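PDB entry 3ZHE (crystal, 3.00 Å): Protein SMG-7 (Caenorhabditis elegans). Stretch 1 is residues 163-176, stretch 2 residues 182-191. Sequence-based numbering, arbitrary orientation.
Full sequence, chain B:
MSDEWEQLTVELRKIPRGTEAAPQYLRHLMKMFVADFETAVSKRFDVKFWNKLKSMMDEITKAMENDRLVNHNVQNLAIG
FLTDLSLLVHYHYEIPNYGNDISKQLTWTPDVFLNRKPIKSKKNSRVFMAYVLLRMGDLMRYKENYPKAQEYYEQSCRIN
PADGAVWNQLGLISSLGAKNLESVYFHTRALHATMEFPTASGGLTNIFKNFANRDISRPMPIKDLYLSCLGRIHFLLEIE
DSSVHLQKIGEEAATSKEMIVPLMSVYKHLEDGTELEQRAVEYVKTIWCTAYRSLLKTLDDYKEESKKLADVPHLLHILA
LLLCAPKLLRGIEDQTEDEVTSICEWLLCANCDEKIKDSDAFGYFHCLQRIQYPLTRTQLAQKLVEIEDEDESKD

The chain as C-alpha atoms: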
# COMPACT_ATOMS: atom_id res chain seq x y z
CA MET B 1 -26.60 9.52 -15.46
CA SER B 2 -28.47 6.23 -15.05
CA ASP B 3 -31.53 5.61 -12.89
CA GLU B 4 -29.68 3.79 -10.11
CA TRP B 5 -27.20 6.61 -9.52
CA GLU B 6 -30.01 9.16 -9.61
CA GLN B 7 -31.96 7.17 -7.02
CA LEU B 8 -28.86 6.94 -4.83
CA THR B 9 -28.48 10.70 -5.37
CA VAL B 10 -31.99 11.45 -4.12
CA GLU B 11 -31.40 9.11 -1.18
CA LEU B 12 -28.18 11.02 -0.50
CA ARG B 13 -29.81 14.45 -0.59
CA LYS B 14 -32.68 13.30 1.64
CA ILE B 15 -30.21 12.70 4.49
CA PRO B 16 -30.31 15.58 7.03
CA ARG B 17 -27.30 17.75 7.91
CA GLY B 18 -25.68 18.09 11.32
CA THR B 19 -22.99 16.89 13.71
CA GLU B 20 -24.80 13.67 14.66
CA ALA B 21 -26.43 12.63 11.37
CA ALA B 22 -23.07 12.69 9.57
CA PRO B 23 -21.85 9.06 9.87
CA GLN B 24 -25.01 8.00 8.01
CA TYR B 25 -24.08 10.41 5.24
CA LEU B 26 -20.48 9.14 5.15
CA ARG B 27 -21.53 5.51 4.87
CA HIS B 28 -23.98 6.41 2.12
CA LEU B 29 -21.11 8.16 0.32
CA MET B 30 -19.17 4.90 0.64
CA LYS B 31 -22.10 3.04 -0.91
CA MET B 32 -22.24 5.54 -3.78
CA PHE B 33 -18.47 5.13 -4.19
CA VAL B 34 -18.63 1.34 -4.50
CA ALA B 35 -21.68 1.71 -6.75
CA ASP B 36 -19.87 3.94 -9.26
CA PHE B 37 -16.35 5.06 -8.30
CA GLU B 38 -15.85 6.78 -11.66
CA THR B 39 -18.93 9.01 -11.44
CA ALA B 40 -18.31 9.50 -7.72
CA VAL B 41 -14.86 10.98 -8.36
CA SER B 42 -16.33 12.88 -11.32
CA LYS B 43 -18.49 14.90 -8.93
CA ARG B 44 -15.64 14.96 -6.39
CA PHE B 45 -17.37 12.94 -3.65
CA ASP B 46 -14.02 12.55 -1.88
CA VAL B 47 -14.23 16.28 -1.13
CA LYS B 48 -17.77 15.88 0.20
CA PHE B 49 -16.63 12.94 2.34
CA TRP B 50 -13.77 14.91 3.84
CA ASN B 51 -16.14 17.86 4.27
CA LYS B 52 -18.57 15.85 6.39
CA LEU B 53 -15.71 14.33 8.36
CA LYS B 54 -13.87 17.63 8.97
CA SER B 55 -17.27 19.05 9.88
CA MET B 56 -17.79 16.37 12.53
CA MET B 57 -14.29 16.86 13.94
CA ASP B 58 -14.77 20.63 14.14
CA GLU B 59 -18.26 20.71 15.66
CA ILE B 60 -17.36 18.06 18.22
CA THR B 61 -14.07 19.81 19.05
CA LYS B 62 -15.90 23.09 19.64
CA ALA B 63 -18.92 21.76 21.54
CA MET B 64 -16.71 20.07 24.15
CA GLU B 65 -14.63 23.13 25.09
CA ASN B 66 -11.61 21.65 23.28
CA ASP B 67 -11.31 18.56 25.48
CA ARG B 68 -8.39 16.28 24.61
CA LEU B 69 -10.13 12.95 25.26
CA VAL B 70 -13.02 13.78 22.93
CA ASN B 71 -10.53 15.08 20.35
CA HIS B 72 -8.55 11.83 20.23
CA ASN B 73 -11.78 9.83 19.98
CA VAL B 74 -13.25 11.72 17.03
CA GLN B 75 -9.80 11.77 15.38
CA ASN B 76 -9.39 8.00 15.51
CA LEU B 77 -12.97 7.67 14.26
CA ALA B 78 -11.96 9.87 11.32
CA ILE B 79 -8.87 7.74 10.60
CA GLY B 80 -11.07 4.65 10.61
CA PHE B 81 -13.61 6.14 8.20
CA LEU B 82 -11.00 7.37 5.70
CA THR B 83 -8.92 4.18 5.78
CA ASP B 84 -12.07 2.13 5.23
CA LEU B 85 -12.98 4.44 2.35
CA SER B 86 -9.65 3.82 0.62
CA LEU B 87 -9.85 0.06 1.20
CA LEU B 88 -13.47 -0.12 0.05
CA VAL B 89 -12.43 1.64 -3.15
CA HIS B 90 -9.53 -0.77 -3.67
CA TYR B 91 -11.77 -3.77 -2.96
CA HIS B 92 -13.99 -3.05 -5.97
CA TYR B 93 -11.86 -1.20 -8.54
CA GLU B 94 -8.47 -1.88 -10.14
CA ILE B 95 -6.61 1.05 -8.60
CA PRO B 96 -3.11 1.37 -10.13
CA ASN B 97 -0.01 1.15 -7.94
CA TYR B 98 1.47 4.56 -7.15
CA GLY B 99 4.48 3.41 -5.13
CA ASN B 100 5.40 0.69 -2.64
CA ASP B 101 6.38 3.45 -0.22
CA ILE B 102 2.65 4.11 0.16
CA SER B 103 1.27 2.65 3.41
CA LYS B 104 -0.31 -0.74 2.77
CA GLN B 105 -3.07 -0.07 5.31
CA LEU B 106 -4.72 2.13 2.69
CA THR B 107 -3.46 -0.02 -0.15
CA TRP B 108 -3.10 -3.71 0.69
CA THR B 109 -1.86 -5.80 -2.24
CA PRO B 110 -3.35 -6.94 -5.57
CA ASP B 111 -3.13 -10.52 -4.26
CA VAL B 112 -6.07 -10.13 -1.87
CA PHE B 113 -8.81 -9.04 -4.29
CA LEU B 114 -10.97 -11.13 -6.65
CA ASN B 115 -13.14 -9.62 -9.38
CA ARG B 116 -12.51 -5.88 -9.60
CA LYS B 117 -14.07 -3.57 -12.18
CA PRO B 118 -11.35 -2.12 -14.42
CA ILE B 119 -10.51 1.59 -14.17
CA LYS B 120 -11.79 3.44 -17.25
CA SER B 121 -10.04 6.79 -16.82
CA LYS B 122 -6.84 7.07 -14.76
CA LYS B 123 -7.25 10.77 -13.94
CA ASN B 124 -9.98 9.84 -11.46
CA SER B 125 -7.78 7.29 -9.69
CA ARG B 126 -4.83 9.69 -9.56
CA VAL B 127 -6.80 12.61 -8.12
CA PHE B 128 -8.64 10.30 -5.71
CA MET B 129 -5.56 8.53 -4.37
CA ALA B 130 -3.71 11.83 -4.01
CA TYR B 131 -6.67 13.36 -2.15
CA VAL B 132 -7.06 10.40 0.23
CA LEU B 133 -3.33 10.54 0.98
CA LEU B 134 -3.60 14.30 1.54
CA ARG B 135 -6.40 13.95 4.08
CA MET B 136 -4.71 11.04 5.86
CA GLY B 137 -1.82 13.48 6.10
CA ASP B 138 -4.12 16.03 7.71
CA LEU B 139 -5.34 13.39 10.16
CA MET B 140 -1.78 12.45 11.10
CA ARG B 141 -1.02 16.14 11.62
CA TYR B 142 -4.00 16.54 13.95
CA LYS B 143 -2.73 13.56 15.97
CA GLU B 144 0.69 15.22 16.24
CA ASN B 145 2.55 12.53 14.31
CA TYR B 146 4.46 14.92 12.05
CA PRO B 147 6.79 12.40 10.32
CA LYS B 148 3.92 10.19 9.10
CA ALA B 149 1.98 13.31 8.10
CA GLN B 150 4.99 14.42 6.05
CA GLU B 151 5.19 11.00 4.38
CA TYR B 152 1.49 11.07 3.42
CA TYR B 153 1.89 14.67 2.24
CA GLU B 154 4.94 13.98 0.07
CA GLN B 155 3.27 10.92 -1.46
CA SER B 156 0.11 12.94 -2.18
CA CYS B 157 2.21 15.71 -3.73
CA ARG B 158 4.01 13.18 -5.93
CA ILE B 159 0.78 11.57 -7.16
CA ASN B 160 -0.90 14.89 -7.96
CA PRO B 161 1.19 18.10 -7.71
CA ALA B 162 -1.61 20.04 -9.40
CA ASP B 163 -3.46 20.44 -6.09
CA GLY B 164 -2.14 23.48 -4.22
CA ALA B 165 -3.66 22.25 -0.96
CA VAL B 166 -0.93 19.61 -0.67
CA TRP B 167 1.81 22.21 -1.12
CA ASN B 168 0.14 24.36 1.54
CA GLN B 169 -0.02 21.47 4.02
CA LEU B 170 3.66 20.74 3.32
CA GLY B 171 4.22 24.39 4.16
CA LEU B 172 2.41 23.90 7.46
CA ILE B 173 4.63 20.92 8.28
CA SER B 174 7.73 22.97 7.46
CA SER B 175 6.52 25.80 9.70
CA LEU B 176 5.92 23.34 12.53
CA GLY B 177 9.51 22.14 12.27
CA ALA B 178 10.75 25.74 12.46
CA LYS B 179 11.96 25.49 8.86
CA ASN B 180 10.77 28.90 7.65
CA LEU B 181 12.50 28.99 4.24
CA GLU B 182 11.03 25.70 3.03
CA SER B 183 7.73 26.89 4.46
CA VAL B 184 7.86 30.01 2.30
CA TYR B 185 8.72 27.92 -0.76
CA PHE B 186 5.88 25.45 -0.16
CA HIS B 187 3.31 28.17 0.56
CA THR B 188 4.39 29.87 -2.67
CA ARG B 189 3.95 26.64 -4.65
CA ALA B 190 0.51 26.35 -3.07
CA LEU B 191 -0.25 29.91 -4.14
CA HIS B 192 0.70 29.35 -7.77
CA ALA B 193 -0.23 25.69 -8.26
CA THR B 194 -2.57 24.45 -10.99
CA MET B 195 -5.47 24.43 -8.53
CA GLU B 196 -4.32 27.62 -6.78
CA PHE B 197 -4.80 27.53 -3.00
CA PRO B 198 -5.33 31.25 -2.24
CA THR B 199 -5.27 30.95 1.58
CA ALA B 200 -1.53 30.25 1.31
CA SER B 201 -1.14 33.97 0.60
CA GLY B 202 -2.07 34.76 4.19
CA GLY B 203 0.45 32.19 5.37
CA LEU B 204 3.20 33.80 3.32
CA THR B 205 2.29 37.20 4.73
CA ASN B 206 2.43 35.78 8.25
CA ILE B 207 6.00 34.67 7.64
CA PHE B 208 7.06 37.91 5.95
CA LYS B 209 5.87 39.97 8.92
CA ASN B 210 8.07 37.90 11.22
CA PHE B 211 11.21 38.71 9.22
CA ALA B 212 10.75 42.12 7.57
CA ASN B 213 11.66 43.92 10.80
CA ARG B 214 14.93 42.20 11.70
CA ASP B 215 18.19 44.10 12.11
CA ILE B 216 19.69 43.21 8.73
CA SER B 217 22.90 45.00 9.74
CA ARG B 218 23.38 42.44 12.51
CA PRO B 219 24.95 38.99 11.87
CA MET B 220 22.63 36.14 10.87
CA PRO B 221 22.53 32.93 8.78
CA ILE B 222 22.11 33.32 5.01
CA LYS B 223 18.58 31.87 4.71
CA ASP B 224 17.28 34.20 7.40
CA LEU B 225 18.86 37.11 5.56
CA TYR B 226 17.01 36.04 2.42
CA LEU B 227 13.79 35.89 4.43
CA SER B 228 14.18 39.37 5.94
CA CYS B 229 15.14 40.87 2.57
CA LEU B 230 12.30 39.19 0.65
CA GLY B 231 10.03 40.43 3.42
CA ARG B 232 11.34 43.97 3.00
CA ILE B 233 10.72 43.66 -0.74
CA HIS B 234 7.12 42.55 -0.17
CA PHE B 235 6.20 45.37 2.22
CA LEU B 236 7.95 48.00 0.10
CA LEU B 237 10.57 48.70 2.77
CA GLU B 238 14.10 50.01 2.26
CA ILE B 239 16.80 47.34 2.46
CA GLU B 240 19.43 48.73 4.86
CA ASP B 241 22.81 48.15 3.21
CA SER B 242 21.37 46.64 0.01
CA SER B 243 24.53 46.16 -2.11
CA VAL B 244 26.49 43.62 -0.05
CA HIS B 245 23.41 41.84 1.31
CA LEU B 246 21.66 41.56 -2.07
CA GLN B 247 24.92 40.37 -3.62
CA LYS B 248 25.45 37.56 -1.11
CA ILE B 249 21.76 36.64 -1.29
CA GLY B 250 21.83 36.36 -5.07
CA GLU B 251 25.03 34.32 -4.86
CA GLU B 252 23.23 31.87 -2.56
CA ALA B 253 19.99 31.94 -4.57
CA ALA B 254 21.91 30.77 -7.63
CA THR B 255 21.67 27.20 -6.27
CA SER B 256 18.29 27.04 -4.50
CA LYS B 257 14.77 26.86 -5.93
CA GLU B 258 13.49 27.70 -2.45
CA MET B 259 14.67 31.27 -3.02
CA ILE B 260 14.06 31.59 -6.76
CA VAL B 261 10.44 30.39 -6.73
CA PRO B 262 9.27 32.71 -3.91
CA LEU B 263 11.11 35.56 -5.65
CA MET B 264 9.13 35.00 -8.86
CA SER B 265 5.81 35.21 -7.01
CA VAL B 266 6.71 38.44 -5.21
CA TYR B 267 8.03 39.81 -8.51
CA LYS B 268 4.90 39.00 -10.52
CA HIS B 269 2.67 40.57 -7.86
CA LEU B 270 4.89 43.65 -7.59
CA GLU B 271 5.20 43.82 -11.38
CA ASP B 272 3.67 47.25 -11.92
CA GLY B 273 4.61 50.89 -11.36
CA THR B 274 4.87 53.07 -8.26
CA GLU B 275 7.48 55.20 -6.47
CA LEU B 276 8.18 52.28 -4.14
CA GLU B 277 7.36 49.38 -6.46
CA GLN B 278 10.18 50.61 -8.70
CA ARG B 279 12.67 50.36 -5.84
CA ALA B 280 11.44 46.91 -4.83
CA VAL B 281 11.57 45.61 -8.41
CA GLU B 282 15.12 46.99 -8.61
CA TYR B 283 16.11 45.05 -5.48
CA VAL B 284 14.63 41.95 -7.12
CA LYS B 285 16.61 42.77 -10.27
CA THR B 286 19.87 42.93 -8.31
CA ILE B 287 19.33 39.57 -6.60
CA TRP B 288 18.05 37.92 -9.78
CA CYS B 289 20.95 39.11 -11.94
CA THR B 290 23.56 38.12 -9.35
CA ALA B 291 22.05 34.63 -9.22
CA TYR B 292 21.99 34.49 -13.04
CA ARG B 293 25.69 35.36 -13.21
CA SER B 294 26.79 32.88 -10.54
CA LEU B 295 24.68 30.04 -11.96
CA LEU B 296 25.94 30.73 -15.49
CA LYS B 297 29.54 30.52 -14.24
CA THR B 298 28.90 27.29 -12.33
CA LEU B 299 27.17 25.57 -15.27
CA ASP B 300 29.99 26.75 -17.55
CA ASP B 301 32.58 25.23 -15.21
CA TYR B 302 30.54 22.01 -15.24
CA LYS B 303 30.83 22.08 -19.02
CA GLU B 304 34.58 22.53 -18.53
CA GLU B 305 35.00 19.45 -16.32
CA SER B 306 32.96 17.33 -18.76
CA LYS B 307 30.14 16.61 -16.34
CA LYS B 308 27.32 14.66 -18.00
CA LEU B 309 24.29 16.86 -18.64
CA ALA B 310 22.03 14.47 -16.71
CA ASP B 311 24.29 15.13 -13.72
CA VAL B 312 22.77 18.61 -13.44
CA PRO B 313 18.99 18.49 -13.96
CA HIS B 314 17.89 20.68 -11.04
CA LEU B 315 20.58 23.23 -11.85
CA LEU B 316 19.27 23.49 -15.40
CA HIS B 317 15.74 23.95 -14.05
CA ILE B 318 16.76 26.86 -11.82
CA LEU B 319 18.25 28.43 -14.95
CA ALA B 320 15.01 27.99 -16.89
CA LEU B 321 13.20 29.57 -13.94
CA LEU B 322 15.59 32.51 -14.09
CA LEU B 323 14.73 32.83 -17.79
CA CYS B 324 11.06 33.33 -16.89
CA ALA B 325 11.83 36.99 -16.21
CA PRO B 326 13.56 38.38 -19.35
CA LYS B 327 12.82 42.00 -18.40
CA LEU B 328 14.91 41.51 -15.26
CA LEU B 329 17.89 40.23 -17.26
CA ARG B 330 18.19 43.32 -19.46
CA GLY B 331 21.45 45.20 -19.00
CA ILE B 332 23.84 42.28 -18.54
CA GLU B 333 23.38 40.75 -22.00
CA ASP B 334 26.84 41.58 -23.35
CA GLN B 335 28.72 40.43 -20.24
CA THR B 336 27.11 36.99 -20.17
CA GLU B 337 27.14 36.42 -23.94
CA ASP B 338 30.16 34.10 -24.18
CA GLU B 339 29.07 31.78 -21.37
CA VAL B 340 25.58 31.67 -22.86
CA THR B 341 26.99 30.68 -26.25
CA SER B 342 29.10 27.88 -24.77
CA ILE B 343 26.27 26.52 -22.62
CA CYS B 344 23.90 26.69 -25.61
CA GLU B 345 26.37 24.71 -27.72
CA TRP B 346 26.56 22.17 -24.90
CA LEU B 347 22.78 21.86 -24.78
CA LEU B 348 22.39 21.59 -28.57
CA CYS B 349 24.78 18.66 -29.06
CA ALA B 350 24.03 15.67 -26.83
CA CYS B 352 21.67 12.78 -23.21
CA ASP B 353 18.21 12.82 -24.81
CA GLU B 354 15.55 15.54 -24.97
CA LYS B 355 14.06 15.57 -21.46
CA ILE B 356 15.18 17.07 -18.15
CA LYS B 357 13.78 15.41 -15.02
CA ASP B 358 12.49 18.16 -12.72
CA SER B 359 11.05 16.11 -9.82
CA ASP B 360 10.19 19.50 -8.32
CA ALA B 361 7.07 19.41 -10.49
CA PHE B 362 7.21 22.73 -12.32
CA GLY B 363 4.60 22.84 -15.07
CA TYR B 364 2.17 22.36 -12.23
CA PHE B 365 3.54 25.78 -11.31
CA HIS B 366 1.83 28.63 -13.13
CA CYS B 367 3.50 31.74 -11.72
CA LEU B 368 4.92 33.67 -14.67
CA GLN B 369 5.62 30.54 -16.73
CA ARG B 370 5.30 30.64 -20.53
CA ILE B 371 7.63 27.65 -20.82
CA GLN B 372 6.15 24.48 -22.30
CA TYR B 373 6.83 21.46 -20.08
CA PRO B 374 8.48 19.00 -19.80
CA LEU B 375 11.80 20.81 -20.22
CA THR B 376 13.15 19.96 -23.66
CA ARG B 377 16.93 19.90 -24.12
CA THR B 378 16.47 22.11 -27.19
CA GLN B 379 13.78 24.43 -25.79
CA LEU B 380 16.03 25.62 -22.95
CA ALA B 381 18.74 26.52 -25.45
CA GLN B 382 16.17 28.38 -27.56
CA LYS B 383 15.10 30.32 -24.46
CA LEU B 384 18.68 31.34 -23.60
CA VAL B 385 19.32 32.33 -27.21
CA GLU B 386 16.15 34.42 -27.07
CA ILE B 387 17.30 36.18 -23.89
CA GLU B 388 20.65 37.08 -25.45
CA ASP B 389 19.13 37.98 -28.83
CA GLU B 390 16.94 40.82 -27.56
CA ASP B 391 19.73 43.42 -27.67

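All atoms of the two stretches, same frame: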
# COMPACT_ATOMS: atom_id res chain seq x y z
N ASP B 163 -2.60 19.98 -7.17
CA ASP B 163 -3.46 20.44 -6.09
C ASP B 163 -2.66 21.26 -5.08
O ASP B 163 -1.86 20.71 -4.32
CB ASP B 163 -4.13 19.25 -5.40
CG ASP B 163 -5.38 19.65 -4.62
OD1 ASP B 163 -5.50 20.83 -4.24
OD2 ASP B 163 -6.24 18.77 -4.39
N GLY B 164 -2.88 22.57 -5.08
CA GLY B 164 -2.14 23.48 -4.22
C GLY B 164 -2.29 23.22 -2.73
O GLY B 164 -1.41 23.59 -1.94
N ALA B 165 -3.40 22.59 -2.36
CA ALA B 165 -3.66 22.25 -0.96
C ALA B 165 -2.50 21.46 -0.37
O ALA B 165 -2.05 21.74 0.74
CB ALA B 165 -4.95 21.46 -0.85
N VAL B 166 -2.01 20.47 -1.12
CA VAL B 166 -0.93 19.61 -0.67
C VAL B 166 0.33 20.43 -0.37
O VAL B 166 0.95 20.26 0.68
CB VAL B 166 -0.59 18.53 -1.71
CG1 VAL B 166 0.30 17.47 -1.10
CG2 VAL B 166 -1.87 17.91 -2.25
N TRP B 167 0.68 21.31 -1.29
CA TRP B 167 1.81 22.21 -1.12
C TRP B 167 1.65 23.06 0.14
O TRP B 167 2.60 23.25 0.90
CB TRP B 167 1.97 23.12 -2.34
CG TRP B 167 2.25 22.39 -3.63
CD1 TRP B 167 1.36 22.12 -4.63
CD2 TRP B 167 3.51 21.85 -4.05
NE1 TRP B 167 1.99 21.44 -5.64
CE2 TRP B 167 3.31 21.26 -5.31
CE3 TRP B 167 4.78 21.81 -3.48
CZ2 TRP B 167 4.34 20.64 -6.02
CZ3 TRP B 167 5.80 21.18 -4.18
CH2 TRP B 167 5.57 20.61 -5.43
N ASN B 168 0.43 23.57 0.35
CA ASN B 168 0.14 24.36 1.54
C ASN B 168 0.34 23.57 2.84
O ASN B 168 0.94 24.07 3.79
CB ASN B 168 -1.29 24.93 1.48
CG ASN B 168 -1.60 25.87 2.63
OD1 ASN B 168 -1.35 27.07 2.56
ND2 ASN B 168 -2.16 25.32 3.70
N GLN B 169 -0.16 22.34 2.86
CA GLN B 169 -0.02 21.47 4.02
C GLN B 169 1.46 21.17 4.29
O GLN B 169 1.90 21.17 5.45
CB GLN B 169 -0.78 20.16 3.81
CG GLN B 169 -2.25 20.34 3.45
CD GLN B 169 -3.04 21.07 4.52
OE1 GLN B 169 -3.85 21.95 4.21
NE2 GLN B 169 -2.81 20.71 5.78
N LEU B 170 2.21 20.92 3.23
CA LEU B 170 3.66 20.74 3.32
C LEU B 170 4.29 21.97 3.95
O LEU B 170 5.21 21.87 4.78
CB LEU B 170 4.25 20.48 1.93
CG LEU B 170 4.01 19.10 1.31
CD1 LEU B 170 4.23 19.13 -0.20
CD2 LEU B 170 4.92 18.07 1.96
N GLY B 171 3.78 23.14 3.57
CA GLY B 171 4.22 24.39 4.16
C GLY B 171 3.96 24.43 5.65
O GLY B 171 4.80 24.88 6.43
N LEU B 172 2.78 23.96 6.05
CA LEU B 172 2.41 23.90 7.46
C LEU B 172 3.38 23.01 8.23
O LEU B 172 3.84 23.38 9.32
CB LEU B 172 0.97 23.39 7.62
CG LEU B 172 -0.14 24.25 7.02
CD1 LEU B 172 -1.50 23.60 7.21
CD2 LEU B 172 -0.12 25.65 7.62
N ILE B 173 3.68 21.84 7.67
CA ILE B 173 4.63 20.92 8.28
C ILE B 173 6.00 21.57 8.45
O ILE B 173 6.63 21.45 9.50
CB ILE B 173 4.76 19.62 7.46
CG1 ILE B 173 3.49 18.79 7.58
CG2 ILE B 173 5.96 18.80 7.93
CD1 ILE B 173 3.21 18.29 8.98
N SER B 174 6.46 22.26 7.41
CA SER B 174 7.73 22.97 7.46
C SER B 174 7.75 24.05 8.54
O SER B 174 8.76 24.24 9.22
CB SER B 174 8.07 23.58 6.10
OG SER B 174 8.40 22.59 5.14
N SER B 175 6.63 24.75 8.68
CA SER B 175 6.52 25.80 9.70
C SER B 175 6.55 25.20 11.10
O SER B 175 7.11 25.79 12.02
CB SER B 175 5.25 26.62 9.49
OG SER B 175 5.34 27.42 8.33
N LEU B 176 5.93 24.03 11.25
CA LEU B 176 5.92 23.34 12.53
C LEU B 176 7.33 22.93 12.96
O LEU B 176 7.66 22.98 14.15
CB LEU B 176 5.01 22.11 12.48
CG LEU B 176 3.50 22.36 12.50
CD1 LEU B 176 2.74 21.05 12.36
CD2 LEU B 176 3.09 23.08 13.78
N GLU B 182 11.79 26.75 3.70
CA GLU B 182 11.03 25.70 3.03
C GLU B 182 9.54 25.97 3.13
O GLU B 182 8.78 25.66 2.21
CB GLU B 182 11.36 24.34 3.65
N SER B 183 9.12 26.53 4.26
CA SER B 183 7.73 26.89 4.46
C SER B 183 7.30 27.94 3.44
O SER B 183 6.24 27.81 2.82
CB SER B 183 7.51 27.42 5.88
OG SER B 183 6.17 27.86 6.06
N VAL B 184 8.12 28.97 3.28
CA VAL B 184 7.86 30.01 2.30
C VAL B 184 7.75 29.43 0.89
O VAL B 184 6.81 29.72 0.15
CB VAL B 184 8.95 31.10 2.33
CG1 VAL B 184 8.82 32.01 1.12
CG2 VAL B 184 8.86 31.89 3.62
N TYR B 185 8.72 28.58 0.54
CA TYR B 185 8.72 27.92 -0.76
C TYR B 185 7.43 27.13 -1.02
O TYR B 185 6.77 27.30 -2.05
CB TYR B 185 9.94 27.01 -0.90
CG TYR B 185 9.84 26.04 -2.06
CD1 TYR B 185 9.85 26.50 -3.37
CD2 TYR B 185 9.74 24.68 -1.84
CE1 TYR B 185 9.76 25.62 -4.43
CE2 TYR B 185 9.65 23.79 -2.89
CZ TYR B 185 9.66 24.27 -4.18
OH TYR B 185 9.56 23.39 -5.24
N PHE B 186 7.08 26.27 -0.06
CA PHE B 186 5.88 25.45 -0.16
C PHE B 186 4.60 26.28 -0.26
O PHE B 186 3.75 25.99 -1.10
CB PHE B 186 5.79 24.49 1.03
CG PHE B 186 6.69 23.29 0.92
CD1 PHE B 186 6.76 22.57 -0.27
CD2 PHE B 186 7.46 22.88 1.99
CE1 PHE B 186 7.58 21.46 -0.37
CE2 PHE B 186 8.28 21.77 1.89
CZ PHE B 186 8.34 21.06 0.71
N HIS B 187 4.47 27.29 0.59
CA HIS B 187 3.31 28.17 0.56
C HIS B 187 3.20 28.88 -0.79
O HIS B 187 2.10 29.09 -1.31
CB HIS B 187 3.35 29.19 1.70
CG HIS B 187 2.93 28.65 3.03
ND1 HIS B 187 1.62 28.34 3.33
CD2 HIS B 187 3.65 28.38 4.15
CE1 HIS B 187 1.55 27.89 4.57
NE2 HIS B 187 2.76 27.90 5.09
N THR B 188 4.35 29.24 -1.35
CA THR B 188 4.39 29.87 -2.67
C THR B 188 3.89 28.91 -3.75
O THR B 188 3.06 29.28 -4.59
CB THR B 188 5.82 30.35 -3.01
OG1 THR B 188 6.26 31.30 -2.03
CG2 THR B 188 5.85 31.01 -4.38
N ARG B 189 4.40 27.68 -3.72
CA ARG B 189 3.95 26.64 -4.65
C ARG B 189 2.44 26.43 -4.54
O ARG B 189 1.76 26.24 -5.55
CB ARG B 189 4.68 25.32 -4.37
CG ARG B 189 6.14 25.31 -4.79
CD ARG B 189 6.29 25.57 -6.29
NE ARG B 189 5.56 24.60 -7.10
CZ ARG B 189 6.10 23.50 -7.63
NH1 ARG B 189 7.38 23.23 -7.42
NH2 ARG B 189 5.36 22.68 -8.36
N ALA B 190 1.94 26.46 -3.32
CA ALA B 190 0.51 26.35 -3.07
C ALA B 190 -0.23 27.53 -3.69
O ALA B 190 -1.33 27.37 -4.23
CB ALA B 190 0.24 26.30 -1.57
N LEU B 191 0.37 28.71 -3.61
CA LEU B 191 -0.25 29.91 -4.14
C LEU B 191 -0.37 29.87 -5.66
O LEU B 191 -1.37 30.30 -6.22
CB LEU B 191 0.52 31.16 -3.70
CG LEU B 191 0.01 32.50 -4.21
CD1 LEU B 191 -1.44 32.73 -3.80
CD2 LEU B 191 0.89 33.64 -3.72

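Which polar groups tie the two helices together? The tightest contact joins two serines: Ser-183 OG lies 2.5 Å from Ser-175 OG, a very short hydrogen bond. Ser-183 OG is also 3.3 Å from Gly-171 O, a weak bond at best, and which acceptor takes its proton is left open. Farther along, His-187 ND1 donates a weak hydrogen bond to Asn-168 OD1, 3.3 Å away.

What does Arg-189 do against Trp-167? Its guanidinium lies over one face of the indole, with Arg-189 CZ 4.0 Å from the centroid of the Trp-167 six-membered ring, so positive charge meets the electron-rich pi cloud in a cation-pi interaction. Arg-189 NH1 also donates a weak hydrogen bond to Tyr-185 OH at 3.1 Å, one turn back on its own helix.

How do the aromatic side chains fill the interface? Phe-186 is a knob in a hole formed by Trp-167, Leu-170, Gly-171 and Ser-174. Leu-170 CB sits over its ring face, 3.9 Å from Phe-186 CG, while at the ring edge Phe-186 CD1 is 3.8 Å from Trp-167 CE3. His-187 fills the next hole, among Asn-168, Gly-171, Leu-172 and Ser-175, and Gly-171 CA covers one face of its imidazole in a CH-pi contact.

Why can the backbones come so close? The helices run nearly antiparallel, at 164°, and their axes approach to 7.2 Å, with small residues where the chains meet. Gly-171 CA is 4.3 Å from Ser-183 CA, and Gly-164 CA is 4.1 Å from Ala-190 CA. A CB on Gly-171 would clash with His-187 CD2, and one on Gly-164 with Ala-190 O. Ala-190 CB instead packs 3.2 Å from Gly-164 O and 3.7 Å from Trp-167 CB.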